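Local coordinates for bumblebee peptidoglycan recognition protein SA (PDB 5XZ4) that probably recognises bacterial peptidoglycan as an innate immune receptor, binding the Dap type in preference to the Lys type, at residues T39-C44 / G106-F111; N45-C50 / G77-V82; E55-Y60 / I70-L75; G145-T150 / K158-I163; I35-V40 / T152-S157. All coordinates share one frame; numbering follows the deposited sequence.

In the fold
All five contacts belong to one compact domain with a mixed sheet at its centre. Contacts 1 and 5 start from the same part of the chain and share T39 and V40. Their strands, 102-107 and 31-38, are neighbours in the sheet. Contacts 2 and 3 are nested inside the loop closed by contact 1, and both use helix 47-64. The C44-C50 disulfide joins contact 1 to contact 2. Contact 4 crosses contact 5 along the chain, and their centres are about 6 Å apart. Contacts 2 and 4 are the most distant pair, with centres about 22 Å apart. Together they join the loops and helices around the sheet of a peptidoglycan-recognition fold.

Contact 1 (T39-C44 / G106-F111); sequences TVTAEC and GFIGNF
T39 and G109 meet where two loops leave neighbouring parallel strands of the amidase-like PGRP fold. One loop follows strand 31-38 and the other follows strand 102-107. The strand pairing runs on briefly: T39 N donates to F107 O at 2.9 Å. The hydroxyl of T39 then takes over. Chi1 of 62° sets OG1 between the backbone N and the carbonyl carbon, where G109 N donates to it over 3.0 Å. A second hydroxyl grips the same atom, since T39 OG1 and T41 OG1 are hydrogen-bonded. V40 N donates to G109 O from above the carbonyl plane.

I108 packs against the 39-44 loop. Its CG2 branch, anti to the backbone N, reaches T41 OG1 at 3.4 Å. The same methyl touches A42 O and C44 SG, and that sulphur is in a disulfide with C50. G109 lies close to E43, whose CG is 3.9 Å from G109 CA.

E43 extends beyond CG, and its carboxylate comes up to F111 with the two planes 56° apart. V40 and N110 lie side by side. A water bridges them, accepting from N110 ND2 at 2.9 Å and donating to V40 O at 2.8 Å.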
# COMPACT_ATOMS: atom_id res chain seq x y z
N THR A 39 -0.26 -8.25 1.76
CA THR A 39 0.83 -8.49 2.73
C THR A 39 1.17 -9.95 2.96
O THR A 39 2.27 -10.23 3.48
CB THR A 39 0.52 -7.85 4.08
OG1 THR A 39 -0.66 -8.48 4.61
CG2 THR A 39 0.33 -6.31 3.96
N VAL A 40 0.22 -10.83 2.62
CA VAL A 40 0.27 -12.29 2.90
C VAL A 40 0.10 -12.59 4.40
O VAL A 40 0.13 -13.75 4.81
CB VAL A 40 1.54 -13.00 2.33
CG1 VAL A 40 1.45 -14.53 2.35
CG2 VAL A 40 1.75 -12.59 0.89
N THR A 41 -0.12 -11.58 5.22
CA THR A 41 -0.43 -11.79 6.63
C THR A 41 -1.88 -12.22 6.79
O THR A 41 -2.67 -12.24 5.83
CB THR A 41 -0.17 -10.53 7.48
OG1 THR A 41 -1.08 -9.47 7.09
CG2 THR A 41 1.25 -10.04 7.33
N ALA A 42 -2.25 -12.62 8.00
CA ALA A 42 -3.66 -12.73 8.35
C ALA A 42 -4.38 -11.38 8.16
O ALA A 42 -3.76 -10.31 8.22
CB ALA A 42 -3.79 -13.18 9.80
N GLU A 43 -5.68 -11.45 7.91
CA GLU A 43 -6.53 -10.25 7.91
C GLU A 43 -6.73 -9.66 9.32
O GLU A 43 -6.47 -10.33 10.34
CB GLU A 43 -7.89 -10.57 7.27
CG GLU A 43 -7.76 -10.95 5.80
CD GLU A 43 -9.07 -11.26 5.14
OE1 GLU A 43 -9.19 -12.33 4.52
OE2 GLU A 43 -10.01 -10.42 5.23
N CYS A 44 -7.15 -8.41 9.38
CA CYS A 44 -7.42 -7.73 10.65
C CYS A 44 -8.75 -7.00 10.51
O CYS A 44 -9.06 -6.50 9.43
CB CYS A 44 -6.28 -6.75 10.98
SG CYS A 44 -5.98 -5.41 9.76
N GLY A 106 -0.33 -1.75 0.48
CA GLY A 106 -0.45 -3.16 0.93
C GLY A 106 -1.79 -3.44 1.59
O GLY A 106 -2.05 -2.93 2.69
N PHE A 107 -2.63 -4.26 0.95
CA PHE A 107 -3.87 -4.76 1.57
C PHE A 107 -3.47 -5.81 2.61
O PHE A 107 -2.75 -6.78 2.26
CB PHE A 107 -4.81 -5.38 0.52
CG PHE A 107 -5.60 -4.38 -0.31
CD1 PHE A 107 -4.96 -3.44 -1.14
CD2 PHE A 107 -7.00 -4.43 -0.28
CE1 PHE A 107 -5.72 -2.56 -1.91
CE2 PHE A 107 -7.76 -3.55 -1.05
CZ PHE A 107 -7.11 -2.64 -1.86
N ILE A 108 -3.91 -5.63 3.85
CA ILE A 108 -3.53 -6.57 4.92
C ILE A 108 -4.35 -7.85 4.77
O ILE A 108 -5.58 -7.84 4.92
CB ILE A 108 -3.69 -5.94 6.32
CG1 ILE A 108 -2.77 -4.72 6.46
CG2 ILE A 108 -3.36 -6.97 7.42
CD1 ILE A 108 -3.05 -3.86 7.70
N GLY A 109 -3.65 -8.94 4.42
CA GLY A 109 -4.30 -10.23 4.19
C GLY A 109 -3.63 -10.99 3.04
O GLY A 109 -2.64 -10.51 2.45
N ASN A 110 -4.16 -12.18 2.77
CA ASN A 110 -3.75 -13.02 1.65
C ASN A 110 -4.96 -13.13 0.72
O ASN A 110 -5.96 -13.77 1.04
CB ASN A 110 -3.30 -14.41 2.16
CG ASN A 110 -2.66 -15.25 1.07
OD1 ASN A 110 -2.97 -15.10 -0.10
ND2 ASN A 110 -1.76 -16.15 1.46
N PHE A 111 -4.86 -12.48 -0.44
CA PHE A 111 -5.97 -12.42 -1.39
C PHE A 111 -5.77 -13.25 -2.66
O PHE A 111 -6.32 -12.93 -3.71
CB PHE A 111 -6.37 -10.93 -1.63
CG PHE A 111 -6.71 -10.24 -0.34
CD1 PHE A 111 -7.87 -10.59 0.35
CD2 PHE A 111 -5.83 -9.32 0.24
CE1 PHE A 111 -8.17 -10.01 1.59
CE2 PHE A 111 -6.13 -8.74 1.48
CZ PHE A 111 -7.30 -9.09 2.15
O HOH W 1 -0.88 -16.29 4.27
O HOH W 2 -4.81 -14.07 5.30
O HOH W 3 -6.80 -13.38 3.60
O HOH W 4 -7.44 -7.13 6.75

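Contact 2 (N45-C50 / G77-V82); sequences NTRSEC and GGDGNV
The sulphur of C50, already in a disulfide with C44, lies against the carboxylate of D79, with C50 SG 3.6 Å from D79 OD1. No direct hydrogen bond joins the two segments. They meet through van der Waals contact and one water, which donates to G78 O at 2.8 Å and only weakly to N45 O.

D79 carries most of the meeting. Chi1 of 63° places CG between the backbone N and the carbonyl carbon. CB packs on the backbone of T46, and D79 OD2 comes within 3.4 Å of R47 CA. This puts the carboxylate near the first turn of a helix, whose dipole may favour a negative charge there. The carboxylate is also held from its own side. N81 N donates to D79 OD1 at 3.0 Å, forming an Asx turn. N81 ND2 donates to D79 OD2 at 2.9 Å from far above the carboxylate plane. Y83 OH is a further hydrogen-bond partner of OD2. The turn itself is type I, from G77 to G80.

The helix start has its own fastening. T46 is the N-cap, and its OG1 accepts from E49 N at 3.2 Å. E49 OE1 in turn accepts from N45 N. G77 passes close to the sulphur, with its CA 3.7 Å from C50 SG.

The contact therefore sets the N-terminal end of helix 47-64 on the turn between strands 74-76 and 82-84. Y83 of strand 82-84 touches both R47 and C50.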
# COMPACT_ATOMS: atom_id res chain seq x y z
N ASN A 45 -9.54 -6.93 11.58
CA ASN A 45 -10.93 -6.45 11.47
C ASN A 45 -11.31 -5.30 12.42
O ASN A 45 -12.45 -4.84 12.41
CB ASN A 45 -11.91 -7.63 11.53
CG ASN A 45 -11.84 -8.48 10.27
OD1 ASN A 45 -12.37 -8.11 9.23
ND2 ASN A 45 -11.16 -9.63 10.35
N THR A 46 -10.36 -4.85 13.23
CA THR A 46 -10.58 -3.73 14.17
C THR A 46 -9.32 -2.87 14.15
O THR A 46 -8.23 -3.35 13.79
CB THR A 46 -10.83 -4.17 15.64
OG1 THR A 46 -9.63 -4.77 16.14
CG2 THR A 46 -12.01 -5.14 15.77
N ARG A 47 -9.43 -1.65 14.63
CA ARG A 47 -8.30 -0.75 14.69
C ARG A 47 -7.16 -1.35 15.54
O ARG A 47 -6.00 -1.33 15.13
CB ARG A 47 -8.77 0.60 15.21
CG ARG A 47 -7.77 1.71 15.04
CD ARG A 47 -8.51 3.02 15.25
NE ARG A 47 -7.54 4.08 15.36
CZ ARG A 47 -7.50 5.15 14.58
NH1 ARG A 47 -8.39 5.35 13.61
NH2 ARG A 47 -6.53 6.01 14.79
N SER A 48 -7.48 -1.90 16.70
CA SER A 48 -6.45 -2.53 17.53
C SER A 48 -5.71 -3.69 16.81
O SER A 48 -4.47 -3.78 16.85
CB SER A 48 -7.05 -2.97 18.86
OG SER A 48 -6.01 -3.40 19.71
N GLU A 49 -6.46 -4.52 16.09
CA GLU A 49 -5.89 -5.65 15.33
C GLU A 49 -5.00 -5.14 14.19
O GLU A 49 -3.93 -5.69 13.92
CB GLU A 49 -6.98 -6.52 14.74
CG GLU A 49 -7.05 -7.95 15.24
CD GLU A 49 -8.42 -8.55 14.96
OE1 GLU A 49 -8.78 -8.64 13.78
OE2 GLU A 49 -9.14 -8.93 15.91
N CYS A 50 -5.48 -4.13 13.46
CA CYS A 50 -4.73 -3.63 12.31
C CYS A 50 -3.47 -2.87 12.73
O CYS A 50 -2.42 -3.01 12.09
CB CYS A 50 -5.64 -2.78 11.45
SG CYS A 50 -6.97 -3.74 10.64
N GLY A 77 -6.34 -1.72 6.12
CA GLY A 77 -6.86 -2.69 7.08
C GLY A 77 -8.26 -3.19 6.77
O GLY A 77 -9.06 -2.48 6.12
N GLY A 78 -8.61 -4.37 7.27
CA GLY A 78 -9.98 -4.87 7.17
C GLY A 78 -10.98 -4.10 8.04
O GLY A 78 -12.20 -4.31 7.94
N ASP A 79 -10.45 -3.21 8.89
CA ASP A 79 -11.27 -2.20 9.59
C ASP A 79 -11.72 -1.05 8.65
O ASP A 79 -12.50 -0.19 9.08
CB ASP A 79 -10.51 -1.64 10.81
CG ASP A 79 -9.21 -0.91 10.43
OD1 ASP A 79 -8.78 -0.93 9.25
OD2 ASP A 79 -8.60 -0.28 11.33
N GLY A 80 -11.22 -1.02 7.41
CA GLY A 80 -11.58 0.03 6.47
C GLY A 80 -10.70 1.26 6.57
O GLY A 80 -11.03 2.28 5.95
N ASN A 81 -9.63 1.21 7.37
CA ASN A 81 -8.73 2.34 7.59
C ASN A 81 -7.46 2.25 6.76
O ASN A 81 -7.01 1.16 6.38
CB ASN A 81 -8.39 2.48 9.07
CG ASN A 81 -9.56 2.99 9.88
OD1 ASN A 81 -10.22 3.97 9.50
ND2 ASN A 81 -9.85 2.31 10.98
N VAL A 82 -6.91 3.43 6.49
CA VAL A 82 -5.62 3.57 5.81
C VAL A 82 -4.55 3.87 6.87
O VAL A 82 -4.72 4.80 7.67
CB VAL A 82 -5.66 4.72 4.76
CG1 VAL A 82 -4.30 4.88 4.08
CG2 VAL A 82 -6.75 4.47 3.72
O HOH W 5 -14.46 -4.57 9.64

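Contact 3 (E55-Y60 / I70-L75); sequences ENIRSY and IGYSFL
I57 and I70 pack together where helix 47-64 meets the loop leading into strand 74-76 of the PGRP fold. I57 CG2 is 3.8 Å from I70 CD1. No hydrogen bond crosses; the side chains meet through carbon atoms. I57 touches the second segment with both branches. CG2, anti to the backbone N, touches I70 and also meets the edge of the Y72 ring near its plane, 4.3 Å from CE2. CD1 approaches L75 CD1 more loosely, at 4.4 Å.

I70 also meets the helix backbone. Its CG1 is anti to the backbone N (chi1 -165°). Chi2 is extended too (169°) and carries CD1 out to 3.9 Å from R58 N. At its base, I70 CB meets R58 CB at 4.1 Å. The polar part of R58 leads away from I70.

The next shell fixes R58. Its chain bends at chi2 and chi3 and turns back to E55, one turn earlier in the helix. W16 of helix 13-16 touches both R58 and I70. H61 ND1 is hydrogen-bonded to G71 N, which ties the start of 70-75 to the same helix. A bound Tris molecule, probably from the crystallisation liquor, is hydrogen-bonded to E55, N56 and S59.

R58 grips the E55 carboxylate side-on: NE donates to OE1 at 3.0 Å, and NH1 makes a salt bridge to OE2 at 2.8 Å.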
# COMPACT_ATOMS: atom_id res chain seq x y z
N GLU A 55 2.46 -2.88 13.01
CA GLU A 55 3.65 -2.88 13.86
C GLU A 55 4.52 -4.15 13.63
O GLU A 55 5.74 -4.04 13.58
CB GLU A 55 3.23 -2.74 15.34
CG GLU A 55 4.27 -3.14 16.40
CD GLU A 55 5.61 -2.41 16.32
OE1 GLU A 55 5.67 -1.28 15.76
OE2 GLU A 55 6.62 -3.00 16.83
N ASN A 56 3.88 -5.31 13.51
CA ASN A 56 4.64 -6.54 13.26
C ASN A 56 5.24 -6.70 11.86
O ASN A 56 6.35 -7.24 11.73
CB ASN A 56 3.83 -7.71 13.72
CG ASN A 56 3.90 -7.83 15.24
OD1 ASN A 56 4.86 -8.40 15.78
ND2 ASN A 56 2.98 -7.15 15.93
N ILE A 57 4.59 -6.12 10.84
CA ILE A 57 5.23 -6.07 9.53
C ILE A 57 6.44 -5.11 9.57
O ILE A 57 7.53 -5.45 9.08
CB ILE A 57 4.22 -5.63 8.44
CG1 ILE A 57 3.09 -6.67 8.33
CG2 ILE A 57 4.95 -5.47 7.10
CD1 ILE A 57 1.84 -6.20 7.60
N ARG A 58 6.24 -3.93 10.19
CA ARG A 58 7.35 -3.00 10.37
C ARG A 58 8.55 -3.66 11.10
O ARG A 58 9.71 -3.53 10.68
CB ARG A 58 6.92 -1.75 11.16
CG ARG A 58 8.02 -0.72 11.36
CD ARG A 58 7.92 -0.03 12.71
NE ARG A 58 7.97 -0.95 13.87
CZ ARG A 58 9.06 -1.57 14.32
NH1 ARG A 58 8.95 -2.36 15.41
NH2 ARG A 58 10.26 -1.39 13.75
N SER A 59 8.25 -4.35 12.21
CA SER A 59 9.30 -5.01 13.01
C SER A 59 10.08 -6.00 12.11
O SER A 59 11.32 -6.02 12.14
CB SER A 59 8.62 -5.72 14.16
OG SER A 59 9.58 -6.40 14.97
N TYR A 60 9.36 -6.81 11.34
CA TYR A 60 10.01 -7.80 10.47
C TYR A 60 10.86 -7.12 9.37
O TYR A 60 12.02 -7.47 9.13
CB TYR A 60 8.95 -8.76 9.92
CG TYR A 60 9.55 -9.88 9.09
CD1 TYR A 60 10.27 -10.94 9.69
CD2 TYR A 60 9.41 -9.87 7.69
CE1 TYR A 60 10.85 -11.93 8.90
CE2 TYR A 60 9.97 -10.88 6.92
CZ TYR A 60 10.68 -11.91 7.52
OH TYR A 60 11.24 -12.90 6.75
N ILE A 70 9.05 0.04 7.39
CA ILE A 70 8.10 -0.82 6.69
C ILE A 70 8.19 -0.51 5.19
O ILE A 70 8.32 0.67 4.80
CB ILE A 70 6.67 -0.61 7.26
CG1 ILE A 70 5.72 -1.73 6.83
CG2 ILE A 70 6.10 0.79 6.96
CD1 ILE A 70 4.36 -1.78 7.53
N GLY A 71 8.15 -1.54 4.35
CA GLY A 71 8.44 -1.33 2.92
C GLY A 71 7.32 -0.60 2.18
O GLY A 71 7.59 0.06 1.16
N TYR A 72 6.09 -0.74 2.67
CA TYR A 72 4.89 -0.19 1.98
C TYR A 72 4.73 1.32 2.24
O TYR A 72 5.10 1.81 3.31
CB TYR A 72 3.61 -0.90 2.42
CG TYR A 72 3.65 -2.40 2.16
CD1 TYR A 72 3.52 -2.90 0.86
CD2 TYR A 72 3.88 -3.35 3.21
CE1 TYR A 72 3.61 -4.26 0.59
CE2 TYR A 72 3.98 -4.73 2.93
CZ TYR A 72 3.81 -5.18 1.64
OH TYR A 72 3.90 -6.51 1.29
N SER A 73 4.17 2.04 1.25
CA SER A 73 3.77 3.45 1.43
C SER A 73 2.58 3.59 2.40
O SER A 73 2.58 4.47 3.27
CB SER A 73 3.40 4.04 0.06
OG SER A 73 4.44 3.83 -0.88
N PHE A 74 1.57 2.74 2.18
CA PHE A 74 0.37 2.68 3.01
C PHE A 74 -0.09 1.23 3.12
O PHE A 74 0.18 0.42 2.22
CB PHE A 74 -0.79 3.48 2.35
CG PHE A 74 -0.51 4.96 2.20
CD1 PHE A 74 -0.80 5.85 3.22
CD2 PHE A 74 0.02 5.48 1.02
CE1 PHE A 74 -0.53 7.21 3.09
CE2 PHE A 74 0.28 6.85 0.88
CZ PHE A 74 0.01 7.71 1.91
N LEU A 75 -0.82 0.96 4.21
CA LEU A 75 -1.55 -0.33 4.36
C LEU A 75 -3.03 -0.07 4.40
O LEU A 75 -3.47 1.02 4.86
CB LEU A 75 -1.15 -1.10 5.64
CG LEU A 75 0.34 -1.39 5.86
CD1 LEU A 75 0.52 -1.99 7.25
CD2 LEU A 75 0.87 -2.32 4.81

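Contact 4 (G145-T150 / K158-I163); sequences GAKQVT and KLQKQI
G145 and Q160 are the nearest residues of the two backbones, with CA atoms 6.1 Å apart. G145 closes strand 141-145. The chain then turns through A146, K147 and Q148, which have helical backbone angles without the regular bonds. Segment 158-163 is helix. No backbone bond joins the two; side chains make the contact.

Q160 reaches across. Its CG is anti to the backbone N, and the bend at chi2 (73°) brings CD up to segment 145-150. NE2 donates to Q148 OE1 over 3.0 Å. The two amide planes stand 84° apart, and the donor lies above the plane of the Q148 amide. G145 N donates to the same oxygen at 2.9 Å from the opposite face. W169 NE1 is also hydrogen-bonded to it, and Q148 NE2 has V170 O as partner.

The other end of the Q160 amide sits over G145, with OE1 3.3 Å from CA. K147 lays its aliphatic part beside this amide, with CG 3.9 Å from Q160 OE1. I163 CD1 completes the packing at 3.8 Å from G145 N.

Three donors on Q148 OE1, with V170 O on NE2, should fix the rotation of the Q148 amide. The NE2 bond orients that of Q160. Q160 OE1, in contrast, is buried here with no partner in the model.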
# COMPACT_ATOMS: atom_id res chain seq x y z
N GLY A 145 -1.20 -4.05 -10.44
CA GLY A 145 -0.87 -5.05 -9.41
C GLY A 145 0.62 -5.34 -9.48
O GLY A 145 1.20 -5.32 -10.57
N ALA A 146 1.23 -5.65 -8.33
CA ALA A 146 2.67 -5.96 -8.31
C ALA A 146 3.11 -7.04 -9.32
O ALA A 146 4.15 -6.89 -9.99
CB ALA A 146 3.10 -6.36 -6.90
N LYS A 147 2.28 -8.08 -9.46
CA LYS A 147 2.59 -9.21 -10.35
C LYS A 147 2.74 -8.81 -11.82
O LYS A 147 3.31 -9.56 -12.58
CB LYS A 147 1.53 -10.32 -10.22
CG LYS A 147 0.10 -9.94 -10.61
CD LYS A 147 -0.91 -11.05 -10.32
CE LYS A 147 -0.65 -12.29 -11.15
NZ LYS A 147 -1.46 -13.47 -10.75
N GLN A 148 2.23 -7.64 -12.21
CA GLN A 148 2.33 -7.17 -13.61
C GLN A 148 3.73 -6.68 -13.95
O GLN A 148 4.09 -6.65 -15.13
CB GLN A 148 1.34 -6.03 -13.84
CG GLN A 148 -0.10 -6.47 -13.77
CD GLN A 148 -1.06 -5.32 -14.00
OE1 GLN A 148 -1.81 -4.94 -13.10
NE2 GLN A 148 -1.07 -4.78 -15.22
N VAL A 149 4.53 -6.31 -12.93
CA VAL A 149 5.87 -5.73 -13.13
C VAL A 149 7.03 -6.41 -12.39
O VAL A 149 8.18 -6.02 -12.59
CB VAL A 149 5.90 -4.21 -12.85
CG1 VAL A 149 5.06 -3.48 -13.88
CG2 VAL A 149 5.50 -3.89 -11.41
N THR A 150 6.72 -7.35 -11.50
CA THR A 150 7.74 -8.11 -10.78
C THR A 150 7.30 -9.56 -10.67
O THR A 150 6.10 -9.87 -10.76
CB THR A 150 7.94 -7.57 -9.34
OG1 THR A 150 6.68 -7.55 -8.64
CG2 THR A 150 8.58 -6.19 -9.32
N LYS A 158 -7.25 -13.02 -6.68
CA LYS A 158 -8.58 -12.48 -6.48
C LYS A 158 -8.58 -10.94 -6.39
O LYS A 158 -9.41 -10.30 -7.04
CB LYS A 158 -9.26 -13.12 -5.27
CG LYS A 158 -10.75 -12.86 -5.19
CD LYS A 158 -11.56 -13.79 -6.08
CE LYS A 158 -13.05 -13.51 -5.95
NZ LYS A 158 -13.80 -14.12 -7.06
N LEU A 159 -7.65 -10.37 -5.61
CA LEU A 159 -7.52 -8.92 -5.51
C LEU A 159 -7.09 -8.33 -6.86
O LEU A 159 -7.56 -7.26 -7.23
CB LEU A 159 -6.57 -8.52 -4.39
CG LEU A 159 -6.30 -7.03 -4.18
CD1 LEU A 159 -7.54 -6.15 -4.08
CD2 LEU A 159 -5.49 -6.92 -2.90
N GLN A 160 -6.22 -9.03 -7.58
CA GLN A 160 -5.84 -8.61 -8.93
C GLN A 160 -7.06 -8.44 -9.85
O GLN A 160 -7.16 -7.45 -10.57
CB GLN A 160 -4.81 -9.57 -9.53
CG GLN A 160 -4.36 -9.19 -10.94
CD GLN A 160 -3.45 -7.97 -10.99
OE1 GLN A 160 -2.91 -7.55 -9.97
NE2 GLN A 160 -3.27 -7.40 -12.17
N LYS A 161 -8.00 -9.39 -9.80
CA LYS A 161 -9.26 -9.28 -10.54
C LYS A 161 -10.08 -8.07 -10.06
O LYS A 161 -10.62 -7.32 -10.87
CB LYS A 161 -10.08 -10.58 -10.45
CG LYS A 161 -9.48 -11.73 -11.25
CD LYS A 161 -10.31 -13.01 -11.21
CE LYS A 161 -9.72 -14.11 -12.10
NZ LYS A 161 -8.45 -14.68 -11.57
N GLN A 162 -10.15 -7.85 -8.74
CA GLN A 162 -10.96 -6.78 -8.18
C GLN A 162 -10.50 -5.37 -8.62
O GLN A 162 -11.33 -4.51 -8.90
CB GLN A 162 -11.00 -6.88 -6.64
CG GLN A 162 -11.74 -8.12 -6.11
CD GLN A 162 -11.61 -8.26 -4.60
OE1 GLN A 162 -10.57 -8.65 -4.09
NE2 GLN A 162 -12.68 -7.95 -3.89
N ILE A 163 -9.20 -5.13 -8.67
CA ILE A 163 -8.71 -3.80 -9.05
C ILE A 163 -8.96 -3.43 -10.52
O ILE A 163 -8.93 -2.25 -10.87
CB ILE A 163 -7.22 -3.54 -8.66
CG1 ILE A 163 -6.27 -4.43 -9.46
CG2 ILE A 163 -7.02 -3.70 -7.16
CD1 ILE A 163 -4.80 -4.14 -9.22

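Contact 5 (I35-V40 / T152-S157); sequences IIHHTV and TMSPGS
H38 lies with one face of its ring against the backbone of P155 and G156. Chi1 of 69° puts CG between the backbone N and the carbonyl carbon. CB begins the contact, 3.4 Å from P155 O. At CG the same oxygen is over the ring face, with the P155 carbonyl carbon above the ring centre. ND1 is also near P155 O, but the angle is poor for a hydrogen bond; its partner is F111 N. CD2 turns to S154, 3.6 Å from both CA and OG. CE1 meets G156 N at 3.7 Å. G156 CA makes an off-centre CH-pi contact with the ring. NE2, at the tip, comes near S154 CA. The opposite face of the ring has V40 N towards its rim.

The setting is the end of strand 31-38, between strands 102-107 and 141-145 in the amidase-like PGRP fold. In the zinc amidases of this family two histidines and a cysteine bind the metal. H37, A146 and S154 probably take the matching places here, which is consistent with a receptor rather than an enzyme. H37 ND1 and S154 OG are hydrogen-bonded at 2.9 Å, and H37 NE2 has T95 OG1 as partner.

S154 OG, anti to its backbone N, accepts a bond from H38 N over 3.1 Å as well as pairing with H37. The S154-P155 peptide is cis. P155 CB packs on I36 O, and I36 CG2 lies 4.0 Å from the same CB. Upstream, T152 OG1 accepts from S154 N in an ST turn.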
# COMPACT_ATOMS: atom_id res chain seq x y z
N ILE A 35 1.14 0.97 -6.98
CA ILE A 35 1.29 -0.48 -7.07
C ILE A 35 0.44 -1.11 -5.96
O ILE A 35 0.58 -0.75 -4.77
CB ILE A 35 2.74 -0.98 -6.88
CG1 ILE A 35 3.77 -0.13 -7.61
CG2 ILE A 35 2.85 -2.45 -7.24
CD1 ILE A 35 3.67 -0.12 -9.12
N ILE A 36 -0.43 -2.03 -6.33
CA ILE A 36 -1.28 -2.76 -5.38
C ILE A 36 -0.64 -4.08 -4.97
O ILE A 36 -0.20 -4.88 -5.83
CB ILE A 36 -2.71 -2.99 -5.94
CG1 ILE A 36 -3.36 -1.67 -6.40
CG2 ILE A 36 -3.59 -3.74 -4.92
CD1 ILE A 36 -3.56 -0.62 -5.30
N HIS A 37 -0.52 -4.26 -3.65
CA HIS A 37 0.08 -5.47 -3.06
C HIS A 37 -0.88 -6.12 -2.07
O HIS A 37 -1.80 -5.45 -1.59
CB HIS A 37 1.34 -5.10 -2.25
CG HIS A 37 2.57 -4.90 -3.08
ND1 HIS A 37 3.42 -5.94 -3.38
CD2 HIS A 37 3.11 -3.79 -3.64
CE1 HIS A 37 4.44 -5.48 -4.10
NE2 HIS A 37 4.27 -4.18 -4.28
N HIS A 38 -0.64 -7.39 -1.74
CA HIS A 38 -1.16 -7.94 -0.48
C HIS A 38 -0.00 -8.24 0.45
O HIS A 38 1.12 -8.44 -0.01
CB HIS A 38 -2.10 -9.14 -0.71
CG HIS A 38 -1.44 -10.41 -1.22
ND1 HIS A 38 -2.14 -11.59 -1.31
CD2 HIS A 38 -0.19 -10.68 -1.66
CE1 HIS A 38 -1.35 -12.54 -1.79
NE2 HIS A 38 -0.16 -12.01 -2.03
N THR A 39 -0.26 -8.25 1.76
CA THR A 39 0.83 -8.49 2.73
C THR A 39 1.17 -9.95 2.96
O THR A 39 2.27 -10.23 3.48
CB THR A 39 0.52 -7.85 4.08
OG1 THR A 39 -0.66 -8.48 4.61
CG2 THR A 39 0.33 -6.31 3.96
N VAL A 40 0.22 -10.83 2.62
CA VAL A 40 0.27 -12.29 2.90
C VAL A 40 0.10 -12.59 4.40
O VAL A 40 0.13 -13.75 4.81
CB VAL A 40 1.54 -13.00 2.33
CG1 VAL A 40 1.45 -14.53 2.35
CG2 VAL A 40 1.75 -12.59 0.89
N THR A 152 6.15 -12.14 -8.69
CA THR A 152 5.47 -12.26 -7.41
C THR A 152 4.04 -12.71 -7.65
O THR A 152 3.49 -12.49 -8.76
CB THR A 152 5.46 -10.92 -6.64
OG1 THR A 152 4.92 -11.14 -5.34
CG2 THR A 152 4.66 -9.80 -7.38
N MET A 153 3.41 -13.32 -6.65
CA MET A 153 1.96 -13.56 -6.71
C MET A 153 1.12 -12.38 -6.16
O MET A 153 -0.08 -12.31 -6.42
CB MET A 153 1.57 -14.91 -6.09
CG MET A 153 2.02 -16.12 -6.93
SD MET A 153 1.36 -16.22 -8.62
CE MET A 153 -0.23 -16.98 -8.32
N SER A 154 1.78 -11.44 -5.49
CA SER A 154 1.13 -10.21 -4.96
C SER A 154 0.45 -9.43 -6.12
O SER A 154 1.08 -9.24 -7.18
CB SER A 154 2.19 -9.38 -4.26
OG SER A 154 1.60 -8.23 -3.66
N PRO A 155 -0.81 -8.97 -5.98
CA PRO A 155 -1.58 -8.82 -4.75
C PRO A 155 -2.55 -9.98 -4.49
O PRO A 155 -3.52 -9.81 -3.74
CB PRO A 155 -2.38 -7.53 -5.05
CG PRO A 155 -2.70 -7.67 -6.51
CD PRO A 155 -1.42 -8.20 -7.09
N GLY A 156 -2.28 -11.13 -5.11
CA GLY A 156 -3.17 -12.29 -5.07
C GLY A 156 -4.14 -12.27 -6.22
O GLY A 156 -4.63 -11.20 -6.61
N SER A 157 -4.42 -13.43 -6.78
CA SER A 157 -5.24 -13.51 -7.98
C SER A 157 -6.62 -12.86 -7.84
O SER A 157 -7.09 -12.21 -8.77
CB SER A 157 -5.38 -14.96 -8.44
OG SER A 157 -4.12 -15.43 -8.88